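Local coordinates for glycosylation Associate Protein 1 (Streptococcus agalactiae serotype V, PDB 6OYC) that probably acts within the Gap123 complex in the glycosylation and accessory Sec secretion of streptococcal adhesins, perhaps binding sugar as a lectin, at residues N18-Y23 / L63-L68; L203-I208 / I212-L217. All blocks are in the same frame, centred on the assembly; numbering follows the deposited sequence.

Contact 1 of 2, residues N18-Y23 / L63-L68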
# COMPACT_ATOMS: atom_id res chain seq x y z
N ASN A 18 6.07 -8.94 -0.02
CA ASN A 18 5.90 -7.61 -0.60
C ASN A 18 6.54 -6.51 0.23
O ASN A 18 6.46 -5.34 -0.14
CB ASN A 18 4.41 -7.28 -0.81
CG ASN A 18 3.66 -7.01 0.50
OD1 ASN A 18 4.11 -7.39 1.58
ND2 ASN A 18 2.51 -6.33 0.40
N ASN A 19 7.18 -6.84 1.36
CA ASN A 19 7.69 -5.80 2.23
C ASN A 19 8.76 -4.99 1.51
O ASN A 19 9.38 -5.44 0.54
CB ASN A 19 8.23 -6.40 3.53
CG ASN A 19 8.24 -5.38 4.68
OD1 ASN A 19 7.65 -4.31 4.57
ND2 ASN A 19 8.90 -5.72 5.79
N TYR A 20 8.94 -3.75 1.97
CA TYR A 20 9.85 -2.78 1.38
C TYR A 20 10.76 -2.23 2.47
O TYR A 20 10.43 -2.29 3.66
CB TYR A 20 9.06 -1.65 0.72
CG TYR A 20 7.92 -1.19 1.62
CD1 TYR A 20 8.16 -0.37 2.72
CD2 TYR A 20 6.61 -1.60 1.37
CE1 TYR A 20 7.12 0.04 3.56
CE2 TYR A 20 5.56 -1.20 2.20
CZ TYR A 20 5.82 -0.38 3.29
OH TYR A 20 4.77 0.00 4.10
N LEU A 21 11.90 -1.69 2.08
CA LEU A 21 12.73 -1.00 3.05
C LEU A 21 11.99 0.21 3.62
O LEU A 21 11.28 0.92 2.89
CB LEU A 21 14.04 -0.55 2.41
CG LEU A 21 14.76 -1.68 1.66
CD1 LEU A 21 16.05 -1.15 0.99
CD2 LEU A 21 15.05 -2.82 2.61
N TRP A 22 12.16 0.46 4.92
CA TRP A 22 11.37 1.48 5.58
C TRP A 22 11.56 2.85 4.96
O TRP A 22 10.65 3.70 5.02
CB TRP A 22 11.70 1.53 7.08
CG TRP A 22 13.01 2.20 7.47
CD1 TRP A 22 14.17 1.58 7.85
CD2 TRP A 22 13.26 3.62 7.59
NE1 TRP A 22 15.12 2.51 8.17
CE2 TRP A 22 14.59 3.77 8.02
CE3 TRP A 22 12.49 4.77 7.37
CZ2 TRP A 22 15.18 5.02 8.25
CZ3 TRP A 22 13.06 6.01 7.59
CH2 TRP A 22 14.40 6.13 8.02
N TYR A 23 12.71 3.10 4.35
CA TYR A 23 13.02 4.39 3.77
C TYR A 23 12.85 4.42 2.26
O TYR A 23 13.32 5.35 1.61
CB TYR A 23 14.46 4.78 4.12
CG TYR A 23 15.49 3.70 3.77
CD1 TYR A 23 16.03 3.62 2.49
CD2 TYR A 23 15.90 2.76 4.71
CE1 TYR A 23 16.97 2.64 2.15
CE2 TYR A 23 16.84 1.78 4.40
CZ TYR A 23 17.38 1.72 3.12
OH TYR A 23 18.31 0.75 2.81
N LEU A 63 -1.19 -6.05 8.60
CA LEU A 63 -2.62 -5.97 8.93
C LEU A 63 -2.87 -4.95 10.01
O LEU A 63 -3.89 -4.25 9.99
CB LEU A 63 -3.15 -7.33 9.36
CG LEU A 63 -3.18 -8.42 8.28
CD1 LEU A 63 -3.71 -9.72 8.85
CD2 LEU A 63 -4.01 -7.98 7.08
N HIS A 64 -1.96 -4.87 10.99
CA HIS A 64 -2.12 -3.91 12.07
C HIS A 64 -2.21 -2.50 11.53
O HIS A 64 -2.93 -1.67 12.09
CB HIS A 64 -0.95 -4.02 13.03
CG HIS A 64 -0.99 -3.00 14.12
ND1 HIS A 64 -0.12 -1.94 14.17
CD2 HIS A 64 -1.82 -2.87 15.18
CE1 HIS A 64 -0.39 -1.21 15.24
NE2 HIS A 64 -1.43 -1.74 15.86
N ARG A 65 -1.49 -2.22 10.44
CA ARG A 65 -1.47 -0.89 9.85
C ARG A 65 -2.86 -0.48 9.37
O ARG A 65 -3.15 0.72 9.32
CB ARG A 65 -0.50 -0.86 8.67
CG ARG A 65 0.69 0.02 8.81
CD ARG A 65 1.64 -0.25 7.67
NE ARG A 65 2.81 -0.99 8.13
CZ ARG A 65 3.50 -1.83 7.36
NH1 ARG A 65 3.13 -2.01 6.10
NH2 ARG A 65 4.56 -2.45 7.86
N TYR A 66 -3.71 -1.44 9.02
CA TYR A 66 -5.04 -1.14 8.50
C TYR A 66 -6.15 -1.49 9.48
O TYR A 66 -7.31 -1.62 9.07
CB TYR A 66 -5.23 -1.84 7.16
CG TYR A 66 -4.20 -1.39 6.15
CD1 TYR A 66 -4.35 -0.18 5.47
CD2 TYR A 66 -3.04 -2.14 5.92
CE1 TYR A 66 -3.40 0.26 4.57
CE2 TYR A 66 -2.08 -1.72 5.00
CZ TYR A 66 -2.27 -0.51 4.33
OH TYR A 66 -1.34 -0.04 3.42
N ASP A 67 -5.82 -1.64 10.77
CA ASP A 67 -6.81 -2.01 11.79
C ASP A 67 -7.51 -3.32 11.43
O ASP A 67 -8.72 -3.47 11.61
CB ASP A 67 -7.84 -0.89 12.02
CG ASP A 67 -7.21 0.42 12.44
OD1 ASP A 67 -6.15 0.42 13.12
OD2 ASP A 67 -7.77 1.48 12.09
N LEU A 68 -6.74 -4.27 10.88
CA LEU A 68 -7.26 -5.57 10.49
C LEU A 68 -6.57 -6.73 11.19
O LEU A 68 -6.88 -7.88 10.89
CB LEU A 68 -7.15 -5.76 8.98
CG LEU A 68 -8.08 -4.91 8.12
CD1 LEU A 68 -7.74 -5.10 6.66
CD2 LEU A 68 -9.52 -5.30 8.40
O HOH W 1 5.11 -4.50 5.75

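Contact 2 of 2, residues L203-I208 / I212-L217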
# COMPACT_ATOMS: atom_id res chain seq x y z
N LEU A 203 6.88 -34.53 -3.51
CA LEU A 203 8.17 -34.20 -2.90
C LEU A 203 8.88 -33.08 -3.64
O LEU A 203 9.73 -32.40 -3.06
CB LEU A 203 9.07 -35.44 -2.87
CG LEU A 203 10.19 -35.48 -1.83
CD1 LEU A 203 9.62 -35.46 -0.41
CD2 LEU A 203 11.08 -36.69 -2.04
N SER A 204 8.53 -32.87 -4.90
CA SER A 204 9.24 -31.95 -5.76
C SER A 204 8.21 -31.28 -6.66
O SER A 204 7.48 -31.97 -7.38
CB SER A 204 10.30 -32.70 -6.57
OG SER A 204 10.47 -32.13 -7.86
N TYR A 205 8.12 -29.95 -6.62
CA TYR A 205 7.17 -29.20 -7.43
C TYR A 205 7.91 -28.43 -8.52
O TYR A 205 9.07 -28.04 -8.35
CB TYR A 205 6.35 -28.24 -6.56
CG TYR A 205 5.46 -28.96 -5.57
CD1 TYR A 205 5.98 -29.47 -4.37
CD2 TYR A 205 4.11 -29.13 -5.82
CE1 TYR A 205 5.15 -30.15 -3.46
CE2 TYR A 205 3.28 -29.78 -4.94
CZ TYR A 205 3.80 -30.30 -3.75
OH TYR A 205 2.94 -30.94 -2.88
N SER A 206 7.24 -28.21 -9.65
CA SER A 206 7.91 -27.52 -10.75
C SER A 206 8.16 -26.04 -10.43
O SER A 206 9.14 -25.46 -10.91
CB SER A 206 7.12 -27.67 -12.05
OG SER A 206 5.81 -27.19 -11.87
N ASP A 207 7.29 -25.42 -9.63
CA ASP A 207 7.53 -24.06 -9.15
C ASP A 207 6.68 -23.84 -7.89
O ASP A 207 5.88 -24.69 -7.51
CB ASP A 207 7.23 -23.01 -10.22
CG ASP A 207 5.83 -23.14 -10.80
OD1 ASP A 207 4.87 -23.50 -10.07
OD2 ASP A 207 5.69 -22.86 -12.00
N ILE A 208 6.87 -22.68 -7.26
CA ILE A 208 6.20 -22.41 -5.99
C ILE A 208 4.69 -22.30 -6.19
O ILE A 208 3.92 -22.67 -5.29
CB ILE A 208 6.81 -21.15 -5.33
CG1 ILE A 208 6.49 -21.07 -3.84
CG2 ILE A 208 6.32 -19.88 -6.00
CD1 ILE A 208 6.63 -22.34 -3.10
N ILE A 212 1.30 -23.75 -4.12
CA ILE A 212 0.29 -22.83 -3.60
C ILE A 212 -1.10 -23.21 -4.09
O ILE A 212 -2.09 -23.12 -3.34
CB ILE A 212 0.66 -21.37 -3.96
CG1 ILE A 212 1.93 -20.98 -3.20
CG2 ILE A 212 -0.46 -20.43 -3.58
CD1 ILE A 212 2.65 -19.82 -3.76
N ARG A 213 -1.22 -23.65 -5.35
CA ARG A 213 -2.51 -24.13 -5.83
C ARG A 213 -3.00 -25.27 -4.96
O ARG A 213 -4.18 -25.32 -4.58
CB ARG A 213 -2.44 -24.58 -7.31
CG ARG A 213 -2.00 -23.48 -8.29
CD ARG A 213 -2.32 -23.77 -9.78
NE ARG A 213 -1.67 -24.95 -10.35
CZ ARG A 213 -0.42 -24.99 -10.82
NH1 ARG A 213 0.35 -23.91 -10.76
NH2 ARG A 213 0.08 -26.12 -11.33
N GLU A 214 -2.09 -26.18 -4.60
CA GLU A 214 -2.47 -27.35 -3.81
C GLU A 214 -2.98 -26.93 -2.44
O GLU A 214 -4.05 -27.37 -1.99
CB GLU A 214 -1.29 -28.31 -3.68
CG GLU A 214 -1.54 -29.43 -2.68
CD GLU A 214 -0.36 -30.38 -2.52
OE1 GLU A 214 0.37 -30.65 -3.50
OE2 GLU A 214 -0.17 -30.86 -1.38
N LYS A 215 -2.24 -26.05 -1.76
CA LYS A 215 -2.70 -25.55 -0.47
C LYS A 215 -4.03 -24.81 -0.60
O LYS A 215 -4.92 -24.98 0.23
CB LYS A 215 -1.63 -24.65 0.16
CG LYS A 215 -0.35 -25.38 0.48
CD LYS A 215 -0.62 -26.60 1.35
CE LYS A 215 -1.05 -26.22 2.75
NZ LYS A 215 -1.64 -27.37 3.51
N TYR A 216 -4.20 -24.00 -1.65
CA TYR A 216 -5.46 -23.28 -1.79
C TYR A 216 -6.64 -24.24 -2.00
O TYR A 216 -7.70 -24.08 -1.38
CB TYR A 216 -5.42 -22.27 -2.94
CG TYR A 216 -6.79 -21.67 -3.13
CD1 TYR A 216 -7.33 -20.82 -2.18
CD2 TYR A 216 -7.57 -21.99 -4.24
CE1 TYR A 216 -8.59 -20.27 -2.32
CE2 TYR A 216 -8.84 -21.44 -4.40
CZ TYR A 216 -9.35 -20.59 -3.43
OH TYR A 216 -10.61 -20.03 -3.55
N LEU A 217 -6.48 -25.22 -2.89
CA LEU A 217 -7.60 -26.11 -3.13
C LEU A 217 -7.96 -26.89 -1.87
O LEU A 217 -9.14 -27.12 -1.60
CB LEU A 217 -7.30 -27.03 -4.31
CG LEU A 217 -7.07 -26.22 -5.59
CD1 LEU A 217 -6.73 -27.13 -6.76
CD2 LEU A 217 -8.24 -25.30 -5.93
O HOH W 2 2.74 -24.02 -11.71

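Contact 1 of 2, residues N18-Y23 / L63-L68
Tyr-20 and Arg-65 meet in a sparse polar contact at the surface, where the loop between strand 2-5 and helix 33-43 comes opposite the end of helix 59-65. The two side chains approach from opposite directions, and Tyr-20 OH lies 3.3 Å from Arg-65 NH1, at an angle too poor for a hydrogen bond. Ring and guanidinium planes are 46° apart. The link that does form runs through a water, which donates to Asn-19 OD1 at 2.8 Å and accepts from Arg-65 NH2 at 3.0 Å, in the guanidinium plane. The same Asn-19 OD1 sits 4.2 Å above the centre of the Tyr-20 ring and takes a weak bond from the Tyr-20 N. Helix 59-65 finishes in a Schellman motif: Leu-68 N bonds to Leu-63 O, and Asp-67, with positive phi, donates its N-H to His-64 O. Arg-65 reaches the loop with its chain bent at chi3 (-106°). Both polar ends have stronger partners on the loop after strand 118-125: Tyr-20 OH hydrogen-bonds to Glu-127, and Arg-65 NE forms a salt bridge with Glu-128.

Contact 2 of 2, residues L203-I208 / I212-L217
Tyr-205 OH donates a hydrogen bond of 2.7 Å to Glu-214 OE1, joining short edge strand 204-205 to the helix that follows it in the chain, helix 208-223. The two side chains cross at about a right angle. Glu-214 OE1 lies at the ring edge, in the ring plane, whereas the phenol oxygen reaches it on the syn side, 33° out of the carboxylate plane. Glu-214 gets there with CG anti to the backbone N (chi1 170°) and its chain extended beyond. Its other oxygen, OE2, accepts from Leu-201 N, and Tyr-205 OH in turn accepts from Lys-202 N, so phenol and carboxylate together take up two backbone N-H groups of the segment leading into the strand. At the start of the helix Asp-207 is the N-cap, its OD1 receiving Glu-210 N. A water also donates to Asp-207 OD1 at 2.7 Å and accepts from Arg-213 NH1 at 2.6 Å, in the guanidinium plane; the two charged groups themselves stay beyond salt-bridge range. Glu-210 returns through OE1 to Ser-206 N, one residue before the N-cap. Between these polar groups runs a regular helical bond, Ile-212 N to Ile-208 O at 3.1 Å. Beside it Ile-208 CG1 packs 4.0 Å from Ile-212 CD1, and both isoleucines also touch Trp-15 of a loop and Phe-77 of helix 76-80. With Tyr-205 buried, its hydroxyl both giving and receiving a bond, and each Glu-214 oxygen accepting one, the pair is held in a definite orientation; the donors Tyr-205 OH and Leu-201 N would probably help stabilise the carboxylate in its charged form.

How the contacts relate
From the N terminus, the chain leaves strand 2-5 and passes through the loop holding 18-23. Helix 33-43 and strand 48-52 follow before helix 59-65, whose end closes contact 1 across 39 intervening residues. The chain then builds most of the ten-stranded antiparallel sheet, and contact 2 opens at its last strand, 204-205, closing after only three residues. The contacts are thus in series, neither nested nor crossing. The centres of contact 1 and contact 2 are about 27 Å apart, and the two do not touch. Contact 1 joins two connections around the seven-stranded parallel sheet, while contact 2 couples the edge of the antiparallel sheet to helix 208-223, which leads back to the parallel sheet through strand 229-233.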